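Long-range contacts in DNA polymerase (Pyrobaculum calidifontis, PDB 5MDN), which probably catalyses template-directed DNA synthesis, joining deoxyribonucleoside triphosphates to a growing strand with release of diphosphate, as a family B polymerase that also carries an exonuclease domain: residues 169-174 / 314-319; 176-181 / 711-716; 184-189 / 238-243; 210-215 / 245-250. All blocks are in the same frame, centred on the assembly; numbering follows the deposited sequence.

Contact 1. Residues 169-174 / 314-319; sequences DIEVYN and HKVYEY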
loop_
_atom_site.group_PDB
_atom_site.type_symbol
_atom_site.label_atom_id
_atom_site.label_comp_id
_atom_site.label_asym_id
_atom_site.label_seq_id
_atom_site.Cartn_x
_atom_site.Cartn_y
_atom_site.Cartn_z
ATOM N N ASP A 169 0.943 17.442 -9.785
ATOM C CA ASP A 169 -0.312 16.915 -10.298
ATOM C C ASP A 169 -0.419 17.284 -11.770
ATOM O O ASP A 169 0.106 18.314 -12.202
ATOM C CB ASP A 169 -1.511 17.466 -9.511
ATOM C CG ASP A 169 -2.795 16.725 -9.810
ATOM O OD1 ASP A 169 -2.914 15.547 -9.410
ATOM O OD2 ASP A 169 -3.688 17.322 -10.447
ATOM N N ILE A 170 -1.103 16.438 -12.542
ATOM C CA ILE A 170 -1.304 16.684 -13.962
ATOM C C ILE A 170 -2.774 16.496 -14.310
ATOM O O ILE A 170 -3.529 15.828 -13.601
ATOM C CB ILE A 170 -0.437 15.768 -14.857
ATOM C CG1 ILE A 170 -1.035 14.361 -14.923
ATOM C CG2 ILE A 170 0.998 15.711 -14.353
ATOM C CD1 ILE A 170 -0.340 13.453 -15.911
ATOM N N GLU A 171 -3.173 17.112 -15.422
ATOM C CA GLU A 171 -4.452 16.830 -16.057
ATOM C C GLU A 171 -4.252 16.729 -17.562
ATOM O O GLU A 171 -3.541 17.542 -18.159
ATOM C CB GLU A 171 -5.498 17.901 -15.726
ATOM C CG GLU A 171 -5.981 17.870 -14.281
ATOM C CD GLU A 171 -6.617 16.545 -13.888
ATOM O OE1 GLU A 171 -7.127 15.830 -14.776
ATOM O OE2 GLU A 171 -6.600 16.215 -12.682
ATOM N N VAL A 172 -4.879 15.723 -18.164
ATOM C CA VAL A 172 -4.658 15.357 -19.557
ATOM C C VAL A 172 -5.970 15.538 -20.308
ATOM O O VAL A 172 -7.034 15.194 -19.785
ATOM C CB VAL A 172 -4.131 13.912 -19.679
ATOM C CG1 VAL A 172 -4.124 13.463 -21.123
ATOM C CG2 VAL A 172 -2.741 13.799 -19.070
ATOM N N TYR A 173 -5.881 16.044 -21.542
ATOM C CA TYR A 173 -7.016 16.418 -22.387
ATOM C C TYR A 173 -8.185 15.437 -22.317
ATOM O O TYR A 173 -9.256 15.797 -21.821
ATOM C CB TYR A 173 -6.532 16.557 -23.831
ATOM C CG TYR A 173 -7.508 17.242 -24.753
ATOM C CD1 TYR A 173 -7.925 18.541 -24.504
ATOM C CD2 TYR A 173 -7.995 16.600 -25.881
ATOM C CE1 TYR A 173 -8.812 19.179 -25.343
ATOM C CE2 TYR A 173 -8.880 17.232 -26.730
ATOM C CZ TYR A 173 -9.289 18.519 -26.455
ATOM O OH TYR A 173 -10.173 19.147 -27.302
ATOM N N ASN A 174 -8.008 14.222 -22.841
ATOM C CA ASN A 174 -8.945 13.104 -22.667
ATOM C C ASN A 174 -10.320 13.336 -23.311
ATOM O O ASN A 174 -11.314 12.740 -22.886
ATOM C CB ASN A 174 -9.068 12.727 -21.174
ATOM C CG ASN A 174 -10.303 13.315 -20.479
ATOM O OD1 ASN A 174 -11.096 12.578 -19.893
ATOM N ND2 ASN A 174 -10.466 14.630 -20.541
ATOM N N HIS A 314 -13.950 13.470 -16.050
ATOM C CA HIS A 314 -14.108 13.094 -17.450
ATOM C C HIS A 314 -14.316 14.283 -18.383
ATOM O O HIS A 314 -14.438 14.070 -19.597
ATOM C CB HIS A 314 -15.272 12.111 -17.594
ATOM C CG HIS A 314 -16.610 12.700 -17.269
ATOM N ND1 HIS A 314 -17.562 12.957 -18.232
ATOM C CD2 HIS A 314 -17.158 13.073 -16.089
ATOM C CE1 HIS A 314 -18.638 13.464 -17.659
ATOM N NE2 HIS A 314 -18.417 13.547 -16.359
ATOM N N LYS A 315 -14.372 15.511 -17.873
ATOM C CA LYS A 315 -14.591 16.700 -18.695
ATOM C C LYS A 315 -13.538 17.769 -18.416
ATOM O O LYS A 315 -13.857 18.929 -18.142
ATOM C CB LYS A 315 -15.987 17.277 -18.473
ATOM C CG LYS A 315 -17.117 16.299 -18.720
ATOM C CD LYS A 315 -18.470 16.979 -18.574
ATOM C CE LYS A 315 -19.262 16.928 -19.870
ATOM N NZ LYS A 315 -20.593 17.581 -19.736
ATOM N N VAL A 316 -12.257 17.404 -18.487
ATOM C CA VAL A 316 -11.237 18.447 -18.421
ATOM C C VAL A 316 -11.040 19.090 -19.791
ATOM O O VAL A 316 -10.641 20.257 -19.878
ATOM C CB VAL A 316 -9.909 17.911 -17.855
ATOM C CG1 VAL A 316 -10.156 16.954 -16.703
ATOM C CG2 VAL A 316 -9.077 17.263 -18.939
ATOM N N TYR A 317 -11.294 18.346 -20.874
ATOM C CA TYR A 317 -11.250 18.943 -22.205
ATOM C C TYR A 317 -12.277 20.060 -22.331
ATOM O O TYR A 317 -11.992 21.115 -22.908
ATOM C CB TYR A 317 -11.477 17.870 -23.273
ATOM C CG TYR A 317 -12.917 17.421 -23.421
ATOM C CD1 TYR A 317 -13.448 16.438 -22.597
ATOM C CD2 TYR A 317 -13.744 17.978 -24.391
ATOM C CE1 TYR A 317 -14.763 16.028 -22.728
ATOM C CE2 TYR A 317 -15.059 17.574 -24.529
ATOM C CZ TYR A 317 -15.565 16.599 -23.696
ATOM O OH TYR A 317 -16.874 16.193 -23.831
ATOM N N GLU A 318 -13.480 19.845 -21.793
ATOM C CA GLU A 318 -14.542 20.838 -21.909
ATOM C C GLU A 318 -14.172 22.127 -21.183
ATOM O O GLU A 318 -14.394 23.226 -21.707
ATOM C CB GLU A 318 -15.856 20.238 -21.410
ATOM C CG GLU A 318 -17.068 21.123 -21.598
ATOM C CD GLU A 318 -18.356 20.320 -21.580
ATOM O OE1 GLU A 318 -18.610 19.630 -22.592
ATOM O OE2 GLU A 318 -19.099 20.362 -20.577
ATOM N N TYR A 319 -13.613 22.014 -19.977
ATOM C CA TYR A 319 -13.165 23.201 -19.257
ATOM C C TYR A 319 -11.924 23.822 -19.886
ATOM O O TYR A 319 -11.598 24.974 -19.576
ATOM C CB TYR A 319 -12.892 22.862 -17.789
ATOM C CG TYR A 319 -14.139 22.693 -16.943
ATOM C CD1 TYR A 319 -15.038 21.663 -17.187
ATOM C CD2 TYR A 319 -14.415 23.565 -15.896
ATOM C CE1 TYR A 319 -16.178 21.509 -16.416
ATOM C CE2 TYR A 319 -15.551 23.421 -15.122
ATOM C CZ TYR A 319 -16.428 22.390 -15.385
ATOM O OH TYR A 319 -17.557 22.243 -14.616
#

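Contact 2. Residues 176-181 / 711-716; sequences RGSPDP and GTTVGY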
loop_
_atom_site.group_PDB
_atom_site.type_symbol
_atom_site.label_atom_id
_atom_site.label_comp_id
_atom_site.label_asym_id
_atom_site.label_seq_id
_atom_site.Cartn_x
_atom_site.Cartn_y
_atom_site.Cartn_z
ATOM N N ARG A 176 -11.584 12.094 -25.903
ATOM C CA ARG A 176 -12.046 10.723 -26.088
ATOM C C ARG A 176 -11.642 9.888 -24.874
ATOM O O ARG A 176 -10.472 9.514 -24.729
ATOM C CB ARG A 176 -11.470 10.148 -27.380
ATOM C CG ARG A 176 -9.995 10.476 -27.603
ATOM C CD ARG A 176 -9.594 10.311 -29.058
ATOM N NE ARG A 176 -8.273 9.704 -29.183
ATOM C CZ ARG A 176 -7.137 10.388 -29.251
ATOM N NH1 ARG A 176 -7.152 11.713 -29.206
ATOM N NH2 ARG A 176 -5.984 9.744 -29.360
ATOM N N GLY A 177 -12.619 9.596 -24.011
ATOM C CA GLY A 177 -12.469 8.807 -22.796
ATOM C C GLY A 177 -11.094 8.715 -22.166
ATOM O O GLY A 177 -10.587 9.692 -21.607
ATOM N N SER A 178 -10.485 7.537 -22.252
ATOM C CA SER A 178 -9.147 7.333 -21.714
ATOM C C SER A 178 -8.118 7.885 -22.692
ATOM O O SER A 178 -8.105 7.473 -23.858
ATOM C CB SER A 178 -8.888 5.854 -21.456
ATOM O OG SER A 178 -9.876 5.306 -20.598
ATOM N N PRO A 179 -7.254 8.804 -22.273
ATOM C CA PRO A 179 -6.365 9.479 -23.226
ATOM C C PRO A 179 -5.272 8.556 -23.743
ATOM O O PRO A 179 -5.003 7.478 -23.210
ATOM C CB PRO A 179 -5.779 10.630 -22.407
ATOM C CG PRO A 179 -5.834 10.151 -20.998
ATOM C CD PRO A 179 -7.050 9.271 -20.891
ATOM N N ASP A 180 -4.631 9.017 -24.816
ATOM C CA ASP A 180 -3.530 8.315 -25.453
ATOM C C ASP A 180 -2.363 9.287 -25.582
ATOM O O ASP A 180 -2.530 10.380 -26.149
ATOM C CB ASP A 180 -3.943 7.769 -26.827
ATOM C CG ASP A 180 -2.755 7.441 -27.709
ATOM O OD1 ASP A 180 -1.904 6.625 -27.297
ATOM O OD2 ASP A 180 -2.675 8.002 -28.821
ATOM N N PRO A 181 -1.177 8.937 -25.078
ATOM C CA PRO A 181 -0.061 9.894 -25.084
ATOM C C PRO A 181 0.463 10.237 -26.472
ATOM O O PRO A 181 1.233 11.198 -26.594
ATOM C CB PRO A 181 1.013 9.184 -24.250
ATOM C CG PRO A 181 0.698 7.733 -24.399
ATOM C CD PRO A 181 -0.801 7.653 -24.458
ATOM N N GLY A 711 -7.884 -0.705 -22.759
ATOM C CA GLY A 711 -7.755 0.423 -21.861
ATOM C C GLY A 711 -8.528 1.639 -22.322
ATOM O O GLY A 711 -7.930 2.641 -22.723
ATOM N N THR A 712 -9.855 1.568 -22.261
ATOM C CA THR A 712 -10.705 2.676 -22.692
ATOM C C THR A 712 -12.031 2.575 -21.960
ATOM O O THR A 712 -12.747 1.579 -22.111
ATOM C CB THR A 712 -10.921 2.651 -24.212
ATOM O OG1 THR A 712 -10.624 1.344 -24.726
ATOM C CG2 THR A 712 -10.037 3.683 -24.897
ATOM N N THR A 713 -12.354 3.597 -21.174
ATOM C CA THR A 713 -13.601 3.638 -20.426
ATOM C C THR A 713 -14.691 4.221 -21.315
ATOM O O THR A 713 -14.460 5.192 -22.042
ATOM C CB THR A 713 -13.443 4.477 -19.154
ATOM O OG1 THR A 713 -13.003 5.796 -19.501
ATOM C CG2 THR A 713 -12.415 3.846 -18.224
ATOM N N VAL A 714 -15.880 3.618 -21.264
ATOM C CA VAL A 714 -16.917 3.936 -22.240
ATOM C C VAL A 714 -17.847 5.043 -21.743
ATOM O O VAL A 714 -17.948 6.099 -22.381
ATOM C CB VAL A 714 -17.679 2.655 -22.652
ATOM C CG1 VAL A 714 -18.341 1.959 -21.454
ATOM C CG2 VAL A 714 -18.714 2.973 -23.726
ATOM N N GLY A 715 -18.523 4.830 -20.615
ATOM C CA GLY A 715 -19.448 5.820 -20.101
ATOM C C GLY A 715 -20.725 5.901 -20.912
ATOM O O GLY A 715 -20.748 6.551 -21.961
ATOM N N TYR A 716 -21.791 5.247 -20.454
ATOM C CA TYR A 716 -23.032 5.176 -21.212
ATOM C C TYR A 716 -24.221 5.594 -20.356
ATOM O O TYR A 716 -24.191 5.520 -19.124
ATOM C CB TYR A 716 -23.253 3.765 -21.776
ATOM C CG TYR A 716 -23.402 2.675 -20.738
ATOM C CD1 TYR A 716 -24.639 2.388 -20.171
ATOM C CD2 TYR A 716 -22.308 1.922 -20.336
ATOM C CE1 TYR A 716 -24.776 1.386 -19.227
ATOM C CE2 TYR A 716 -22.437 0.918 -19.394
ATOM C CZ TYR A 716 -23.674 0.656 -18.843
ATOM O OH TYR A 716 -23.809 -0.342 -17.905
#

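Contact 3. Residues 184-189 / 238-243; sequences DPVVML and PYLSER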
loop_
_atom_site.group_PDB
_atom_site.type_symbol
_atom_site.label_atom_id
_atom_site.label_comp_id
_atom_site.label_asym_id
_atom_site.label_seq_id
_atom_site.Cartn_x
_atom_site.Cartn_y
_atom_site.Cartn_z
ATOM N N ASP A 184 -2.880 13.054 -27.484
ATOM C CA ASP A 184 -3.567 13.852 -26.464
ATOM C C ASP A 184 -2.550 14.544 -25.563
ATOM O O ASP A 184 -1.728 13.866 -24.934
ATOM C CB ASP A 184 -4.495 12.978 -25.627
ATOM C CG ASP A 184 -5.502 12.227 -26.468
ATOM O OD1 ASP A 184 -5.098 11.293 -27.192
ATOM O OD2 ASP A 184 -6.701 12.570 -26.403
ATOM N N PRO A 185 -2.566 15.872 -25.470
ATOM C CA PRO A 185 -1.504 16.593 -24.765
ATOM C C PRO A 185 -1.747 16.722 -23.267
ATOM O O PRO A 185 -2.876 16.649 -22.776
ATOM C CB PRO A 185 -1.540 17.973 -25.433
ATOM C CG PRO A 185 -2.980 18.160 -25.767
ATOM C CD PRO A 185 -3.485 16.791 -26.166
ATOM N N VAL A 186 -0.646 16.919 -22.543
ATOM C CA VAL A 186 -0.704 17.254 -21.121
ATOM C C VAL A 186 -1.146 18.710 -20.999
ATOM O O VAL A 186 -0.386 19.630 -21.312
ATOM C CB VAL A 186 0.644 17.021 -20.429
ATOM C CG1 VAL A 186 0.608 17.535 -18.996
ATOM C CG2 VAL A 186 1.006 15.543 -20.455
ATOM N N VAL A 187 -2.383 18.920 -20.547
ATOM C CA VAL A 187 -2.991 20.247 -20.594
ATOM C C VAL A 187 -2.446 21.141 -19.483
ATOM O O VAL A 187 -2.073 22.295 -19.724
ATOM C CB VAL A 187 -4.527 20.121 -20.537
ATOM C CG1 VAL A 187 -5.140 21.180 -19.632
ATOM C CG2 VAL A 187 -5.116 20.206 -21.941
ATOM N N MET A 188 -2.388 20.628 -18.253
ATOM C CA MET A 188 -1.900 21.401 -17.121
ATOM C C MET A 188 -1.038 20.517 -16.233
ATOM O O MET A 188 -1.246 19.304 -16.145
ATOM C CB MET A 188 -3.054 21.991 -16.295
ATOM C CG MET A 188 -3.577 23.330 -16.790
ATOM S SD MET A 188 -4.894 23.959 -15.728
ATOM C CE MET A 188 -5.025 25.648 -16.306
ATOM N N LEU A 189 -0.063 21.141 -15.578
ATOM C CA LEU A 189 0.796 20.441 -14.626
ATOM C C LEU A 189 1.188 21.433 -13.541
ATOM O O LEU A 189 1.922 22.387 -13.812
ATOM C CB LEU A 189 2.030 19.863 -15.319
ATOM C CG LEU A 189 2.916 18.873 -14.554
ATOM C CD1 LEU A 189 3.641 17.959 -15.531
ATOM C CD2 LEU A 189 3.918 19.586 -13.661
ATOM N N PRO A 238 3.682 6.946 -16.073
ATOM C CA PRO A 238 3.554 6.254 -17.368
ATOM C C PRO A 238 3.112 7.162 -18.502
ATOM O O PRO A 238 3.543 6.963 -19.645
ATOM C CB PRO A 238 2.513 5.162 -17.086
ATOM C CG PRO A 238 2.580 4.935 -15.629
ATOM C CD PRO A 238 2.942 6.247 -15.004
ATOM N N TYR A 239 2.260 8.152 -18.228
ATOM C CA TYR A 239 1.806 9.041 -19.291
ATOM C C TYR A 239 2.907 10.008 -19.710
ATOM O O TYR A 239 3.207 10.141 -20.903
ATOM C CB TYR A 239 0.561 9.806 -18.849
ATOM C CG TYR A 239 -0.237 10.336 -20.014
ATOM C CD1 TYR A 239 0.034 11.586 -20.554
ATOM C CD2 TYR A 239 -1.248 9.578 -20.587
ATOM C CE1 TYR A 239 -0.686 12.070 -21.626
ATOM C CE2 TYR A 239 -1.975 10.053 -21.659
ATOM C CZ TYR A 239 -1.690 11.298 -22.176
ATOM O OH TYR A 239 -2.415 11.773 -23.244
ATOM N N LEU A 240 3.515 10.702 -18.743
ATOM C CA LEU A 240 4.581 11.647 -19.068
ATOM C C LEU A 240 5.759 10.948 -19.737
ATOM O O LEU A 240 6.395 11.512 -20.633
ATOM C CB LEU A 240 5.039 12.387 -17.813
ATOM C CG LEU A 240 4.056 13.405 -17.236
ATOM C CD1 LEU A 240 4.369 13.688 -15.774
ATOM C CD2 LEU A 240 4.066 14.686 -18.054
ATOM N N SER A 241 6.072 9.724 -19.306
ATOM C CA SER A 241 7.148 8.964 -19.937
ATOM C C SER A 241 6.872 8.751 -21.421
ATOM O O SER A 241 7.729 9.021 -22.271
ATOM C CB SER A 241 7.331 7.624 -19.225
ATOM O OG SER A 241 8.221 6.782 -19.937
ATOM N N GLU A 242 5.679 8.256 -21.752
ATOM C CA GLU A 242 5.346 7.987 -23.145
ATOM C C GLU A 242 5.000 9.261 -23.909
ATOM O O GLU A 242 5.195 9.317 -25.129
ATOM C CB GLU A 242 4.194 6.984 -23.217
ATOM C CG GLU A 242 4.555 5.614 -22.656
ATOM C CD GLU A 242 3.370 4.671 -22.587
ATOM O OE1 GLU A 242 2.542 4.686 -23.523
ATOM O OE2 GLU A 242 3.267 3.916 -21.595
ATOM N N ARG A 243 4.486 10.286 -23.223
ATOM C CA ARG A 243 4.237 11.563 -23.886
ATOM C C ARG A 243 5.543 12.265 -24.241
ATOM O O ARG A 243 5.666 12.841 -25.329
ATOM C CB ARG A 243 3.373 12.463 -23.002
ATOM C CG ARG A 243 2.983 13.790 -23.646
ATOM C CD ARG A 243 2.159 13.569 -24.902
ATOM N NE ARG A 243 1.757 14.819 -25.542
ATOM C CZ ARG A 243 1.156 14.888 -26.727
ATOM N NH1 ARG A 243 0.888 13.780 -27.402
ATOM N NH2 ARG A 243 0.821 16.066 -27.236
#

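Contact 4. Residues 210-215 / 245-250; sequences RVIRGF and KALGVP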
loop_
_atom_site.group_PDB
_atom_site.type_symbol
_atom_site.label_atom_id
_atom_site.label_comp_id
_atom_site.label_asym_id
_atom_site.label_seq_id
_atom_site.Cartn_x
_atom_site.Cartn_y
_atom_site.Cartn_z
ATOM N N ARG A 210 5.921 23.308 -23.913
ATOM C CA ARG A 210 6.283 24.254 -22.861
ATOM C C ARG A 210 6.123 23.668 -21.462
ATOM O O ARG A 210 6.875 24.035 -20.552
ATOM C CB ARG A 210 5.440 25.526 -22.984
ATOM C CG ARG A 210 3.933 25.286 -23.024
ATOM C CD ARG A 210 3.166 26.556 -23.389
ATOM N NE ARG A 210 3.219 27.548 -22.311
ATOM C CZ ARG A 210 2.730 28.782 -22.395
ATOM N NH1 ARG A 210 2.147 29.195 -23.512
ATOM N NH2 ARG A 210 2.832 29.604 -21.357
ATOM N N VAL A 211 5.155 22.768 -21.264
ATOM C CA VAL A 211 4.852 22.285 -19.919
ATOM C C VAL A 211 5.823 21.186 -19.498
ATOM O O VAL A 211 6.333 21.193 -18.371
ATOM C CB VAL A 211 3.386 21.819 -19.835
ATOM C CG1 VAL A 211 3.046 20.884 -20.981
ATOM C CG2 VAL A 211 3.123 21.134 -18.506
ATOM N N ILE A 212 6.099 20.226 -20.385
ATOM C CA ILE A 212 7.074 19.188 -20.056
ATOM C C ILE A 212 8.453 19.804 -19.864
ATOM O O ILE A 212 9.198 19.427 -18.951
ATOM C CB ILE A 212 7.086 18.090 -21.138
ATOM C CG1 ILE A 212 5.746 17.355 -21.172
ATOM C CG2 ILE A 212 8.219 17.100 -20.888
ATOM C CD1 ILE A 212 5.643 16.321 -22.277
ATOM N N ARG A 213 8.810 20.765 -20.717
ATOM C CA ARG A 213 10.056 21.499 -20.531
ATOM C C ARG A 213 10.061 22.241 -19.199
ATOM O O ARG A 213 11.073 22.255 -18.489
ATOM C CB ARG A 213 10.256 22.478 -21.687
ATOM C CG ARG A 213 11.633 23.107 -21.738
ATOM C CD ARG A 213 12.690 22.058 -22.048
ATOM N NE ARG A 213 13.484 21.691 -20.881
ATOM C CZ ARG A 213 14.092 20.519 -20.737
ATOM N NH1 ARG A 213 14.000 19.599 -21.688
ATOM N NH2 ARG A 213 14.799 20.267 -19.644
ATOM N N GLY A 214 8.934 22.865 -18.845
ATOM C CA GLY A 214 8.862 23.591 -17.587
ATOM C C GLY A 214 8.936 22.684 -16.373
ATOM O O GLY A 214 9.574 23.025 -15.372
ATOM N N PHE A 215 8.271 21.528 -16.435
ATOM C CA PHE A 215 8.341 20.568 -15.336
ATOM C C PHE A 215 9.772 20.086 -15.119
ATOM O O PHE A 215 10.274 20.084 -13.989
ATOM C CB PHE A 215 7.408 19.389 -15.607
ATOM C CG PHE A 215 7.416 18.345 -14.525
ATOM C CD1 PHE A 215 7.263 18.703 -13.195
ATOM C CD2 PHE A 215 7.567 17.005 -14.840
ATOM C CE1 PHE A 215 7.269 17.741 -12.198
ATOM C CE2 PHE A 215 7.573 16.040 -13.849
ATOM C CZ PHE A 215 7.423 16.408 -12.527
ATOM N N LYS A 245 8.307 10.984 -25.021
ATOM C CA LYS A 245 8.893 10.343 -26.192
ATOM C C LYS A 245 8.239 10.842 -27.475
ATOM O O LYS A 245 8.925 11.154 -28.455
ATOM C CB LYS A 245 8.755 8.824 -26.076
ATOM C CG LYS A 245 9.543 8.203 -24.934
ATOM C CD LYS A 245 9.470 6.681 -24.993
ATOM C CE LYS A 245 10.061 6.033 -23.748
ATOM N NZ LYS A 245 11.516 6.322 -23.602
ATOM N N ALA A 246 6.904 10.909 -27.487
ATOM C CA ALA A 246 6.179 11.317 -28.685
ATOM C C ALA A 246 6.525 12.743 -29.102
ATOM O O ALA A 246 6.591 13.048 -30.298
ATOM C CB ALA A 246 4.674 11.175 -28.455
ATOM N N LEU A 247 6.753 13.630 -28.134
ATOM C CA LEU A 247 7.107 15.012 -28.433
ATOM C C LEU A 247 8.601 15.221 -28.632
ATOM O O LEU A 247 9.005 16.301 -29.076
ATOM C CB LEU A 247 6.610 15.942 -27.321
ATOM C CG LEU A 247 5.123 15.871 -26.969
ATOM C CD1 LEU A 247 4.747 17.026 -26.058
ATOM C CD2 LEU A 247 4.262 15.872 -28.227
ATOM N N GLY A 248 9.426 14.224 -28.328
ATOM C CA GLY A 248 10.863 14.356 -28.478
ATOM C C GLY A 248 11.503 15.368 -27.555
ATOM O O GLY A 248 12.524 15.966 -27.913
ATOM N N VAL A 249 10.937 15.575 -26.375
ATOM C CA VAL A 249 11.569 16.339 -25.306
ATOM C C VAL A 249 11.886 15.372 -24.168
ATOM O O VAL A 249 10.976 14.707 -23.654
ATOM C CB VAL A 249 10.687 17.510 -24.833
ATOM C CG1 VAL A 249 9.276 17.049 -24.485
ATOM C CG2 VAL A 249 11.337 18.217 -23.647
ATOM N N PRO A 250 13.148 15.232 -23.767
ATOM C CA PRO A 250 13.496 14.185 -22.797
ATOM C C PRO A 250 13.033 14.535 -21.390
ATOM O O PRO A 250 13.073 15.693 -20.968
ATOM C CB PRO A 250 15.024 14.118 -22.885
ATOM C CG PRO A 250 15.430 15.489 -23.308
ATOM C CD PRO A 250 14.331 15.991 -24.214
#

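Contact 1. Residues 169-174 / 314-319
Strand 165-172 of the RNase H-like exonuclease domain carries the Asp-Ile-Glu sequence of the first family B exonuclease motif, whose Asp-169 is a magnesium ligand in a structure of this protein. The turn after it meets the chain entering helix 316-320, the directions of residues 171-174 and 314-317 lying about 93° apart. His-314 only brushes Asn-174 through its backbone, O to OD1 3.7 Å without a bond, while its imidazole meets Trp-678 and Tyr-732 edge-to-face. Val-316 then divides its methyls. CG1, anti to the carbonyl carbon, lies 3.8 Å from Glu-171 OE1. CG2, in the crowded position, sits against the turn, 3.2 Å from Tyr-173 O and 3.4 Å from Asn-174 ND2. The Glu-171 side chain is about 4 Å from a bound magnesium ion. Tyr-317 follows, placing its CB over one face of the Tyr-173 ring as a CH-pi contact, 3.9 Å from the centroid and 21° off the ring normal. Tyr-173 brings that face round with CG anti to the backbone N (chi1 -166°), and its OH is hydrogen-bonded to Glu-175 and Asn-321. An alanine in place of Tyr-173 would probably loosen the turn against the helix by removing both the CH-pi surface and the hydroxyl bonds. The Tyr-317 ring itself presents its edge to the turn, its CD1 4.0 Å from Asn-174 ND2.

Contact 2. Residues 176-181 / 711-716
Ser-178 lies against the backbone of residues 711-713, its CB 3.6 Å from Gly-711 O and its OG 3.5 Å from Thr-712 CA. The hydroxyl is anti to the serine's carbonyl carbon (chi1 -56°) and accepts a hydrogen bond from Thr-713 N, with an OG to N distance of 3.1 Å and an angle of 155° at the hydrogen. Thr-713 stands beside this bond with OG1 in the crowded position between its backbone N and carbonyl carbon, which leaves OG1 3.3 Å from Ser-178 OG. The CG2 methyl of Thr-712 lies 4.2 Å from Ser-178 CB. Two irregular loops thus meet at the surface: one links strands 165-172 and 186-193 of the RNase H-like exonuclease domain, the other belongs to the C-terminal part of the polymerase, where family B enzymes have their thumb. Gly-177 comes close with its backbone, its CA 4.2 Å from Thr-713 O, and in this model a CB at this position would run into that oxygen. Neighbouring residues tie each loop into its own domain. Pro-179 packs on Phe-235 and Tyr-239 of helix 232-247, while Arg-176 forms a salt bridge with Asp-184. In the partner loop, Val-714 and Tyr-716 form backbone hydrogen bonds with Lys-679 and Ile-677.

Contact 3. Residues 184-189 / 238-243
Tyr-239 and Arg-243, one turn apart on helix 232-247, close on the carbonyl oxygen of Asp-184 in two different ways. The tyrosine meets it at the ring edge, in plane, and its OH donates a hydrogen bond to Asp-184 O at 2.8 Å, approaching from above the carbonyl plane, 42° out of it. Arg-243 instead lays a guanidinium face over the oxygen, Asp-184 O standing 3.4 Å above the guanidinium plane and over its centre; Pro-185 lies against this face too, its CA 3.4 Å from Arg-243 NH2. The arginine's bonds are made elsewhere, NE in a salt bridge with Asp-208 and NH1 in a hydrogen bond to Pro-181 O. Asp-208 also accepts from Val-186 N, so it links the helix to the strand. Beside this polar group, Val-186 CG2 is the shared apolar point, 4.0 Å from Tyr-239 CE1 and 4.0 Å from Leu-240 CD2. The valine and tyrosine side chains run antiparallel alongside one another, whereas valine and Leu-240 stand nearly perpendicular. A leucine in place of Arg-243 would probably weaken the hold of the helix on the loop before the strand, since the bonds to Asp-208 and Pro-181 would be gone. In the RNase H-like exonuclease fold, helix segment 238-243 crosses strand segment 186-189 at -125°, while Val-187 and Met-188 both pair with Glu-171 of strand 165-172, forming a classic bulge.

Contact 4. Residues 210-215 / 245-250
Ile-212 holds CG1 anti to its carbonyl carbon (chi1 -65°) and runs on extended, so that CD1 is carried to Leu-247 while CG2, anti to the backbone N, is left for Val-249. Val-249 answers with CG1 in the crowded position between its backbone N and carbonyl carbon (chi1 52°) and CG2 anti to the N. Its two methyls therefore fork over consecutive residues of the helix opposite: CG1 is 3.7 Å from Ile-212 CG2, and CG2 is 3.6 Å from Arg-213 NH1. The isoleucine and leucine side chains cross obliquely and meet through their terminal methyls, Ile-212 CD1 and Leu-247 CD1, at 3.9 Å. Arg-213 leaves its helix with CG anti to the backbone N, then bends at chi2 (66°) and again at chi3, which brings NH1 obliquely up to the valine. Within its own helix its NE forms a salt bridge with Asp-217. No hydrogen bond joins the two segments, and the contact is apolar at its centre with a charged group at its margin. Helix 232-247 ends in a Schellman motif; Gly-248, with positive phi, leaves the last helical turn, and Val-249 after it points toward helix 209-222. Both helices belong to the RNase H-like exonuclease domain. Further along the interface Ile-212 also packs on Arg-243, and Val-211 and Phe-215 of helix 209-222 pack on Leu-189 of strand 186-193.

Overall arrangement
Contacts 1 and 3 are buried and share a sheet, since strands 165-172 and 186-193 are neighbours in it. Contacts 2 and 4 lie at the surface. Contact 4 extends contact 3 along helix 232-247, trading a single hydrogen bond to a carbonyl, with a guanidinium laid over it, for methyl packing. Contact 1, nearest the magnesium ions, sets a valine and tyrosines beside a strand that carries the acidic Asp-169 and Glu-171. Contact 2, whose segments are farthest apart in sequence, is a small polar bridge between domains; a salt bridge and a bond to a carbonyl tie its exonuclease loop to contact 3, and Pro-179 packs on Val-172 of contact 1.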